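Local coordinates for protein NEQ263 (Nanoarchaeum equitans Kin4-M, PDB 5BN4) that probably binds adenine nucleotide as the B-type subunit of an archaeal A/V-type ATPase head, where it packs against chains of the alpha type, at residues L40-D45 and D193-E198; P139-A144 and L224-T229; L373-L378 and S408-S413. All coordinates share one frame; numbering follows the deposited sequence.

Contact 1 (L40-D45 and D193-E198)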
loop_
_atom_site.group_PDB
_atom_site.type_symbol
_atom_site.label_atom_id
_atom_site.label_comp_id
_atom_site.label_asym_id
_atom_site.label_seq_id
_atom_site.Cartn_x
_atom_site.Cartn_y
_atom_site.Cartn_z
ATOM N N LEU B 40 13.222 -25.261 -19.574
ATOM C CA LEU B 40 12.265 -24.290 -20.093
ATOM C C LEU B 40 12.943 -23.396 -21.127
ATOM O O LEU B 40 14.030 -22.873 -20.886
ATOM C CB LEU B 40 11.683 -23.444 -18.957
ATOM C CG LEU B 40 10.866 -24.192 -17.900
ATOM C CD1 LEU B 40 10.497 -23.278 -16.742
ATOM C CD2 LEU B 40 9.618 -24.793 -18.523
ATOM N N ALA B 41 12.302 -23.227 -22.279
ATOM C CA ALA B 41 12.890 -22.448 -23.363
ATOM C C ALA B 41 11.925 -21.425 -23.959
ATOM O O ALA B 41 10.716 -21.653 -24.029
ATOM C CB ALA B 41 13.426 -23.373 -24.450
ATOM N N LEU B 42 12.480 -20.298 -24.393
ATOM C CA LEU B 42 11.698 -19.233 -25.005
ATOM C C LEU B 42 11.876 -19.216 -26.517
ATOM O O LEU B 42 12.998 -19.129 -27.014
ATOM C CB LEU B 42 12.100 -17.878 -24.422
ATOM C CG LEU B 42 11.340 -17.411 -23.182
ATOM C CD1 LEU B 42 12.047 -16.231 -22.538
ATOM C CD2 LEU B 42 9.920 -17.039 -23.561
ATOM N N LEU B 43 10.765 -19.296 -27.241
ATOM C CA LEU B 43 10.791 -19.247 -28.698
ATOM C C LEU B 43 11.233 -17.875 -29.193
ATOM O O LEU B 43 10.948 -16.856 -28.564
ATOM C CB LEU B 43 9.411 -19.577 -29.267
ATOM C CG LEU B 43 8.834 -20.936 -28.871
ATOM C CD1 LEU B 43 7.435 -21.106 -29.440
ATOM C CD2 LEU B 43 9.750 -22.058 -29.334
ATOM N N PHE B 44 11.929 -17.858 -30.324
ATOM C CA PHE B 44 12.397 -16.610 -30.919
ATOM C C PHE B 44 11.239 -15.788 -31.470
ATOM O O PHE B 44 11.312 -14.561 -31.524
ATOM C CB PHE B 44 13.412 -16.891 -32.027
ATOM C CG PHE B 44 14.827 -17.010 -31.538
ATOM C CD1 PHE B 44 15.116 -17.703 -30.374
ATOM C CD2 PHE B 44 15.870 -16.438 -32.248
ATOM C CE1 PHE B 44 16.417 -17.818 -29.924
ATOM C CE2 PHE B 44 17.174 -16.549 -31.803
ATOM C CZ PHE B 44 17.447 -17.240 -30.639
ATOM N N ASP B 45 10.173 -16.471 -31.877
ATOM C CA ASP B 45 9.001 -15.804 -32.436
ATOM C C ASP B 45 7.778 -16.716 -32.422
ATOM O O ASP B 45 7.754 -17.729 -31.724
ATOM C CB ASP B 45 9.287 -15.317 -33.859
ATOM C CG ASP B 45 9.875 -16.402 -34.739
ATOM O OD1 ASP B 45 10.378 -17.403 -34.190
ATOM O OD2 ASP B 45 9.842 -16.249 -35.980
ATOM N N ASP B 193 5.319 -6.660 -30.241
ATOM C CA ASP B 193 4.684 -7.971 -30.210
ATOM C C ASP B 193 5.707 -9.101 -30.238
ATOM O O ASP B 193 5.342 -10.276 -30.219
ATOM C CB ASP B 193 3.731 -8.119 -31.395
ATOM C CG ASP B 193 4.390 -7.765 -32.715
ATOM O OD1 ASP B 193 5.159 -8.598 -33.245
ATOM O OD2 ASP B 193 4.139 -6.649 -33.219
ATOM N N SER B 194 6.985 -8.744 -30.293
ATOM C CA SER B 194 8.051 -9.737 -30.365
ATOM C C SER B 194 8.156 -10.558 -29.084
ATOM O O SER B 194 7.568 -10.213 -28.058
ATOM C CB SER B 194 9.392 -9.063 -30.660
ATOM O OG SER B 194 9.749 -8.175 -29.615
ATOM N N SER B 195 8.906 -11.653 -29.156
ATOM C CA SER B 195 9.165 -12.487 -27.991
ATOM C C SER B 195 9.940 -11.682 -26.955
ATOM O O SER B 195 10.779 -10.856 -27.314
ATOM C CB SER B 195 9.963 -13.727 -28.402
ATOM O OG SER B 195 10.257 -14.549 -27.286
ATOM N N PRO B 196 9.656 -11.913 -25.664
ATOM C CA PRO B 196 10.374 -11.205 -24.596
ATOM C C PRO B 196 11.876 -11.480 -24.630
ATOM O O PRO B 196 12.656 -10.659 -24.150
ATOM C CB PRO B 196 9.749 -11.771 -23.313
ATOM C CG PRO B 196 9.092 -13.051 -23.724
ATOM C CD PRO B 196 8.632 -12.826 -25.129
ATOM N N ILE B 197 12.273 -12.614 -25.198
ATOM C CA ILE B 197 13.688 -12.952 -25.298
ATOM C C ILE B 197 14.390 -12.081 -26.341
ATOM O O ILE B 197 15.592 -11.833 -26.249
ATOM C CB ILE B 197 13.907 -14.455 -25.604
ATOM C CG1 ILE B 197 15.346 -14.865 -25.278
ATOM C CG2 ILE B 197 13.553 -14.780 -27.049
ATOM C CD1 ILE B 197 15.728 -14.649 -23.827
ATOM N N GLU B 198 13.632 -11.605 -27.324
ATOM C CA GLU B 198 14.192 -10.726 -28.344
ATOM C C GLU B 198 14.378 -9.326 -27.781
ATOM O O GLU B 198 15.371 -8.658 -28.065
ATOM C CB GLU B 198 13.295 -10.674 -29.581
ATOM C CG GLU B 198 13.819 -9.740 -30.661
ATOM C CD GLU B 198 12.947 -9.709 -31.897
ATOM O OE1 GLU B 198 12.128 -10.633 -32.077
ATOM O OE2 GLU B 198 13.086 -8.754 -32.691
HETATM O O HOH W 1 10.334 -12.215 -31.480
#

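Contact 2 (P139-A144 and L224-T229)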
loop_
_atom_site.group_PDB
_atom_site.type_symbol
_atom_site.label_atom_id
_atom_site.label_comp_id
_atom_site.label_asym_id
_atom_site.label_seq_id
_atom_site.Cartn_x
_atom_site.Cartn_y
_atom_site.Cartn_z
ATOM N N PRO B 139 8.222 15.045 -25.534
ATOM C CA PRO B 139 9.136 14.833 -26.664
ATOM C C PRO B 139 10.495 14.268 -26.256
ATOM O O PRO B 139 11.524 14.904 -26.489
ATOM C CB PRO B 139 9.304 16.242 -27.245
ATOM C CG PRO B 139 9.051 17.148 -26.090
ATOM C CD PRO B 139 7.958 16.479 -25.313
ATOM N N MET B 140 10.488 13.080 -25.662
ATOM C CA MET B 140 11.714 12.411 -25.250
ATOM C C MET B 140 12.515 11.964 -26.469
ATOM O O MET B 140 13.739 12.092 -26.500
ATOM C CB MET B 140 11.377 11.211 -24.358
ATOM C CG MET B 140 12.537 10.271 -24.068
ATOM S SD MET B 140 12.063 8.929 -22.955
ATOM C CE MET B 140 10.566 8.342 -23.745
ATOM N N GLU B 141 11.811 11.455 -27.475
ATOM C CA GLU B 141 12.447 10.960 -28.693
ATOM C C GLU B 141 13.090 12.087 -29.497
ATOM O O GLU B 141 14.176 11.918 -30.054
ATOM C CB GLU B 141 11.439 10.202 -29.563
ATOM C CG GLU B 141 10.801 8.993 -28.888
ATOM C CD GLU B 141 9.649 9.361 -27.965
ATOM O OE1 GLU B 141 9.248 10.545 -27.947
ATOM O OE2 GLU B 141 9.144 8.464 -27.256
ATOM N N ARG B 142 12.420 13.233 -29.557
ATOM C CA ARG B 142 12.953 14.384 -30.276
ATOM C C ARG B 142 14.232 14.899 -29.626
ATOM O O ARG B 142 15.150 15.339 -30.313
ATOM C CB ARG B 142 11.922 15.511 -30.356
ATOM C CG ARG B 142 11.525 15.884 -31.775
ATOM C CD ARG B 142 11.114 17.347 -31.877
ATOM N NE ARG B 142 9.886 17.642 -31.146
ATOM C CZ ARG B 142 9.377 18.863 -31.006
ATOM N NH1 ARG B 142 9.993 19.907 -31.545
ATOM N NH2 ARG B 142 8.252 19.040 -30.324
ATOM N N LEU B 143 14.288 14.842 -28.299
ATOM C CA LEU B 143 15.453 15.321 -27.565
ATOM C C LEU B 143 16.686 14.479 -27.873
ATOM O O LEU B 143 17.763 15.015 -28.136
ATOM C CB LEU B 143 15.184 15.327 -26.059
ATOM C CG LEU B 143 16.332 15.842 -25.187
ATOM C CD1 LEU B 143 16.757 17.237 -25.624
ATOM C CD2 LEU B 143 15.941 15.839 -23.719
ATOM N N ALA B 144 16.518 13.160 -27.844
ATOM C CA ALA B 144 17.614 12.238 -28.121
ATOM C C ALA B 144 18.127 12.391 -29.547
ATOM O O ALA B 144 19.334 12.380 -29.789
ATOM C CB ALA B 144 17.171 10.813 -27.884
ATOM N N LEU B 224 22.072 4.714 -28.147
ATOM C CA LEU B 224 20.782 5.161 -27.638
ATOM C C LEU B 224 19.854 3.961 -27.508
ATOM O O LEU B 224 19.810 3.111 -28.399
ATOM C CB LEU B 224 20.159 6.174 -28.597
ATOM C CG LEU B 224 21.031 7.353 -29.028
ATOM C CD1 LEU B 224 20.330 8.154 -30.111
ATOM C CD2 LEU B 224 21.358 8.235 -27.838
ATOM N N MET B 225 19.115 3.881 -26.405
ATOM C CA MET B 225 18.126 2.815 -26.249
ATOM C C MET B 225 16.819 3.278 -25.615
ATOM O O MET B 225 16.799 4.199 -24.798
ATOM C CB MET B 225 18.705 1.601 -25.513
ATOM C CG MET B 225 19.489 1.910 -24.254
ATOM S SD MET B 225 20.211 0.403 -23.571
ATOM C CE MET B 225 21.210 -0.151 -24.951
ATOM N N LEU B 226 15.735 2.614 -26.007
ATOM C CA LEU B 226 14.377 3.015 -25.661
ATOM C C LEU B 226 13.438 1.880 -26.059
ATOM O O LEU B 226 13.579 1.325 -27.149
ATOM C CB LEU B 226 14.011 4.278 -26.441
ATOM C CG LEU B 226 12.566 4.777 -26.440
ATOM C CD1 LEU B 226 12.242 5.505 -25.148
ATOM C CD2 LEU B 226 12.315 5.674 -27.643
ATOM N N ASP B 227 12.482 1.524 -25.204
ATOM C CA ASP B 227 12.239 2.165 -23.916
ATOM C C ASP B 227 12.658 1.207 -22.809
ATOM O O ASP B 227 12.299 0.029 -22.832
ATOM C CB ASP B 227 10.745 2.489 -23.791
ATOM C CG ASP B 227 10.416 3.359 -22.586
ATOM O OD1 ASP B 227 10.941 3.098 -21.485
ATOM O OD2 ASP B 227 9.612 4.303 -22.744
ATOM N N MET B 228 13.408 1.712 -21.834
ATOM C CA MET B 228 13.893 0.869 -20.744
ATOM C C MET B 228 12.759 0.336 -19.874
ATOM O O MET B 228 12.905 -0.692 -19.209
ATOM C CB MET B 228 14.928 1.607 -19.891
ATOM C CG MET B 228 16.207 1.953 -20.640
ATOM S SD MET B 228 16.833 0.576 -21.627
ATOM C CE MET B 228 17.100 -0.674 -20.370
ATOM N N THR B 229 11.627 1.035 -19.885
ATOM C CA THR B 229 10.446 0.585 -19.163
ATOM C C THR B 229 9.832 -0.619 -19.874
ATOM O O THR B 229 9.282 -1.516 -19.234
ATOM C CB THR B 229 9.409 1.712 -19.022
ATOM O OG1 THR B 229 10.038 2.864 -18.446
ATOM C CG2 THR B 229 8.253 1.271 -18.133
#

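Contact 3 (L373-L378 and S408-S413)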
loop_
_atom_site.group_PDB
_atom_site.type_symbol
_atom_site.label_atom_id
_atom_site.label_comp_id
_atom_site.label_asym_id
_atom_site.label_seq_id
_atom_site.Cartn_x
_atom_site.Cartn_y
_atom_site.Cartn_z
ATOM N N LEU B 373 12.577 36.006 -9.621
ATOM C CA LEU B 373 11.345 35.583 -10.273
ATOM C C LEU B 373 11.420 35.875 -11.766
ATOM O O LEU B 373 11.051 35.041 -12.594
ATOM C CB LEU B 373 10.146 36.308 -9.663
ATOM C CG LEU B 373 8.772 35.920 -10.208
ATOM C CD1 LEU B 373 8.363 34.542 -9.705
ATOM C CD2 LEU B 373 7.733 36.966 -9.837
ATOM N N LYS B 374 11.899 37.069 -12.102
ATOM C CA LYS B 374 12.091 37.454 -13.494
ATOM C C LYS B 374 13.145 36.566 -14.137
ATOM O O LYS B 374 13.021 36.177 -15.299
ATOM C CB LYS B 374 12.518 38.922 -13.592
ATOM C CG LYS B 374 12.847 39.403 -15.006
ATOM C CD LYS B 374 11.606 39.873 -15.764
ATOM C CE LYS B 374 10.936 38.746 -16.544
ATOM N NZ LYS B 374 9.719 39.214 -17.270
ATOM N N PHE B 375 14.179 36.246 -13.367
ATOM C CA PHE B 375 15.268 35.406 -13.845
ATOM C C PHE B 375 14.765 34.024 -14.247
ATOM O O PHE B 375 15.068 33.539 -15.337
ATOM C CB PHE B 375 16.362 35.283 -12.779
ATOM C CG PHE B 375 17.509 34.406 -13.191
ATOM C CD1 PHE B 375 18.530 34.907 -13.979
ATOM C CD2 PHE B 375 17.566 33.081 -12.791
ATOM C CE1 PHE B 375 19.585 34.102 -14.365
ATOM C CE2 PHE B 375 18.617 32.271 -13.174
ATOM C CZ PHE B 375 19.628 32.783 -13.959
ATOM N N ALA B 376 13.990 33.403 -13.363
ATOM C CA ALA B 376 13.455 32.067 -13.606
ATOM C C ALA B 376 12.586 32.022 -14.860
ATOM O O ALA B 376 12.649 31.067 -15.632
ATOM C CB ALA B 376 12.666 31.585 -12.396
ATOM N N GLU B 377 11.780 33.060 -15.058
ATOM C CA GLU B 377 10.886 33.118 -16.210
ATOM C C GLU B 377 11.664 33.216 -17.514
ATOM O O GLU B 377 11.393 32.484 -18.466
ATOM C CB GLU B 377 9.931 34.305 -16.097
ATOM C CG GLU B 377 8.963 34.407 -17.261
ATOM C CD GLU B 377 8.198 35.713 -17.277
ATOM O OE1 GLU B 377 8.439 36.555 -16.385
ATOM O OE2 GLU B 377 7.359 35.898 -18.183
ATOM N N LEU B 378 12.629 34.129 -17.550
ATOM C CA LEU B 378 13.446 34.341 -18.738
ATOM C C LEU B 378 14.289 33.111 -19.064
ATOM O O LEU B 378 14.514 32.796 -20.232
ATOM C CB LEU B 378 14.344 35.565 -18.554
ATOM C CG LEU B 378 13.637 36.912 -18.393
ATOM C CD1 LEU B 378 14.632 37.990 -17.995
ATOM C CD2 LEU B 378 12.910 37.294 -19.673
ATOM N N SER B 408 17.260 40.900 -15.477
ATOM C CA SER B 408 16.655 40.611 -14.182
ATOM C C SER B 408 17.203 41.505 -13.075
ATOM O O SER B 408 16.756 41.431 -11.931
ATOM C CB SER B 408 16.866 39.141 -13.817
ATOM O OG SER B 408 16.375 38.291 -14.839
ATOM N N GLY B 409 18.173 42.348 -13.416
ATOM C CA GLY B 409 18.776 43.240 -12.444
ATOM C C GLY B 409 19.728 42.514 -11.512
ATOM O O GLY B 409 19.953 42.939 -10.378
ATOM N N LEU B 410 20.284 41.410 -11.997
ATOM C CA LEU B 410 21.249 40.629 -11.234
ATOM C C LEU B 410 22.654 40.870 -11.782
ATOM O O LEU B 410 22.806 41.265 -12.939
ATOM C CB LEU B 410 20.891 39.142 -11.298
ATOM C CG LEU B 410 19.495 38.779 -10.787
ATOM C CD1 LEU B 410 19.278 37.276 -10.846
ATOM C CD2 LEU B 410 19.281 39.302 -9.373
ATOM N N PRO B 411 23.684 40.653 -10.949
ATOM C CA PRO B 411 25.074 40.851 -11.379
ATOM C C PRO B 411 25.445 40.003 -12.594
ATOM O O PRO B 411 25.282 38.782 -12.568
ATOM C CB PRO B 411 25.880 40.400 -10.157
ATOM C CG PRO B 411 24.973 40.647 -9.006
ATOM C CD PRO B 411 23.593 40.342 -9.510
ATOM N N TYR B 412 25.936 40.652 -13.647
ATOM C CA TYR B 412 26.349 39.953 -14.859
ATOM C C TYR B 412 27.783 40.308 -15.249
ATOM O O TYR B 412 28.313 41.338 -14.831
ATOM C CB TYR B 412 25.384 40.245 -16.016
ATOM C CG TYR B 412 25.312 41.700 -16.430
ATOM C CD1 TYR B 412 24.512 42.601 -15.739
ATOM C CD2 TYR B 412 26.033 42.169 -17.522
ATOM C CE1 TYR B 412 24.440 43.931 -16.116
ATOM C CE2 TYR B 412 25.969 43.497 -17.908
ATOM C CZ TYR B 412 25.170 44.373 -17.201
ATOM O OH TYR B 412 25.101 45.694 -17.580
ATOM N N SER B 413 28.404 39.449 -16.050
ATOM C CA SER B 413 29.792 39.644 -16.455
ATOM C C SER B 413 29.896 40.258 -17.848
ATOM O O SER B 413 29.472 39.657 -18.834
ATOM C CB SER B 413 30.551 38.316 -16.407
ATOM O OG SER B 413 31.906 38.490 -16.787
#

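Contact 1 (L40-D45 and D193-E198)
Ser-195 reaches across to the end of strand 38-43 and donates its hydroxyl hydrogen to the backbone oxygen of Leu-43. OG and Leu-43 O are 2.7 Å apart, and the C=O...OG angle of 177° puts the hydroxyl almost straight ahead of the carbonyl. OG stands anti to the backbone N (chi1 179°), which turns it toward the strand. Ser-195 is the N-cap residue of helix 196-215, and its OG accepts a weak capping bond from Ile-197 N at 3.5 Å. One hydroxyl thus links the strand end to the helix start.

Beside this polar link lies an apolar patch made by Leu-42. Its two methyls take different partners. CD1 rests 4.0 Å from Ile-197 CB, and CD2 lies 4.1 Å from CG of the Pro-196 ring. Both pairs of side chains meet at a slant. Ile-197 has CG1 anti to the backbone N (chi1 -162°), which leaves CG2 to approach Leu-43 O at 3.7 Å.

A water lies between Phe-44 O, Ser-195 N and Glu-198 OE1. It accepts from Ser-195 N at 2.8 Å. It also lies close to Phe-44 O and Glu-198 OE1, at distances too short to be taken at face value. Glu-198 is fully extended, which carries its carboxylate toward this water. Its other oxygen, OE2, accepts from Gly-76 N.

The contact joins the N-terminal beta domain to the nucleotide-binding domain. Strand 38-43 runs between strands 8-12 and 28-34 of an antiparallel sheet, and the ring of Phe-44 stacks with Phe-77. Helix 228-241 adds Ile-238 against both Leu-42 and Pro-196, and Arg-351 of a neighbouring alpha chain packs on Pro-196.

Contact 2 (P139-A144 and L224-T229)
Leu-224 begins the contact on strand 220-226, where its CD1 lies 4.4 Å from the backbone oxygen of Ala-144. Two residues on, Leu-226 has the larger share. CG stands anti to the backbone N (chi1 170°), which sends both methyls toward helix 140-151. CD1 meets the Met-140 methyl CE at 3.6 Å. CD2 lies 3.9 Å from Glu-141 CG, here with the chains at about a right angle. Met-140 is straight up to its sulfur, and a bend at chi3 (49°) turns CE onto Leu-226.

This is a helix laid on the parallel core strands of the mixed sheet, as in P-loop NTPases. Helix 140-144 and strand 224-226 run antiparallel (172°), with axes 10.8 Å apart. Helix 140-151 follows strand 131-134, as the P-loop helix does in this fold.

Asp-227 comes next, after a cis peptide bond, at the strand end where the Walker B aspartate of the family usually sits. Its OD1 caps helix 228-241 by accepting from Thr-229 N at 2.7 Å, and OD2 is hydrogen-bonded to Thr-281 OG1. Thr-229 OG1 bonds to Thr-281 O, tying the helix start to strand 273-281.

Contact 3 (L373-L378 and S408-S413)
Phe-375 and Ser-408 are brought together by their first torsions. Phe-375 has CG anti to the backbone N (chi1 179°), which sends the ring out beside the loop. Ser-408 holds OG anti to its own carbonyl carbon (chi1 -55°), so the hydroxyl faces helix 369-384.

The hydroxyl settles on the helix surface without bonding to it. OG lies 3.2 Å from Phe-375 CA, and it sits near the plane of the Phe-375 ring, at its edge. It is also 3.3 Å from Phe-375 N, but the angle is too poor for a hydrogen bond. Its polar partner is Ile-404 O, one turn back in helix 394-407. Lys-374 CG and Leu-378 CD1 also come close to OG, the latter at 3.6 Å.

Leu-410 supplies the apolar part. Its CD1 reaches Phe-375 CD1 at 4.0 Å and touches CB at a similar distance, the two side chains lying roughly perpendicular. Ile-404 and Leu-405 of helix 394-407 also pack on Phe-375.

Lys-374 shares only its inner carbons with the loop. Bends at chi2 and chi3 lead the chain away, and NZ makes a salt bridge to Glu-377 OE1 at 3.1 Å. The nitrogen comes from above the carboxylate plane, 54° out of it, and the partners are three positions apart (i, i+3) on one helix.

Gly-409 follows helix 394-407 and is the first residue to leave helical geometry, with a positive phi and two bonds back into the last turn, a Schellman motif. On either side of Gly-409 in sequence, Ser-408 and Leu-410 both point toward helix 369-384. This is helix-to-loop packing within the helical C-terminal domain of V- and A-type ATPase subunits.

In the fold
The three contacts sample the three domains of the chain. Contact 1 joins the N-terminal domain to the nucleotide-binding domain, contact 2 lies in the core of the latter, and contact 3 is within the C-terminal domain. Contacts 1 and 2 have centres 23 Å apart, with nearest atoms about 10 Å apart. Helix 196-215 and strand 220-226 follow each other in the chain and connect them. Contact 3 is 32 Å from contact 2 and 55 Å from contact 1, centre to centre, and lies across the chain's centre from contact 1. Arg-326, which binds ADP, comes between contacts 2 and 3 in sequence. None of the three lies at that site.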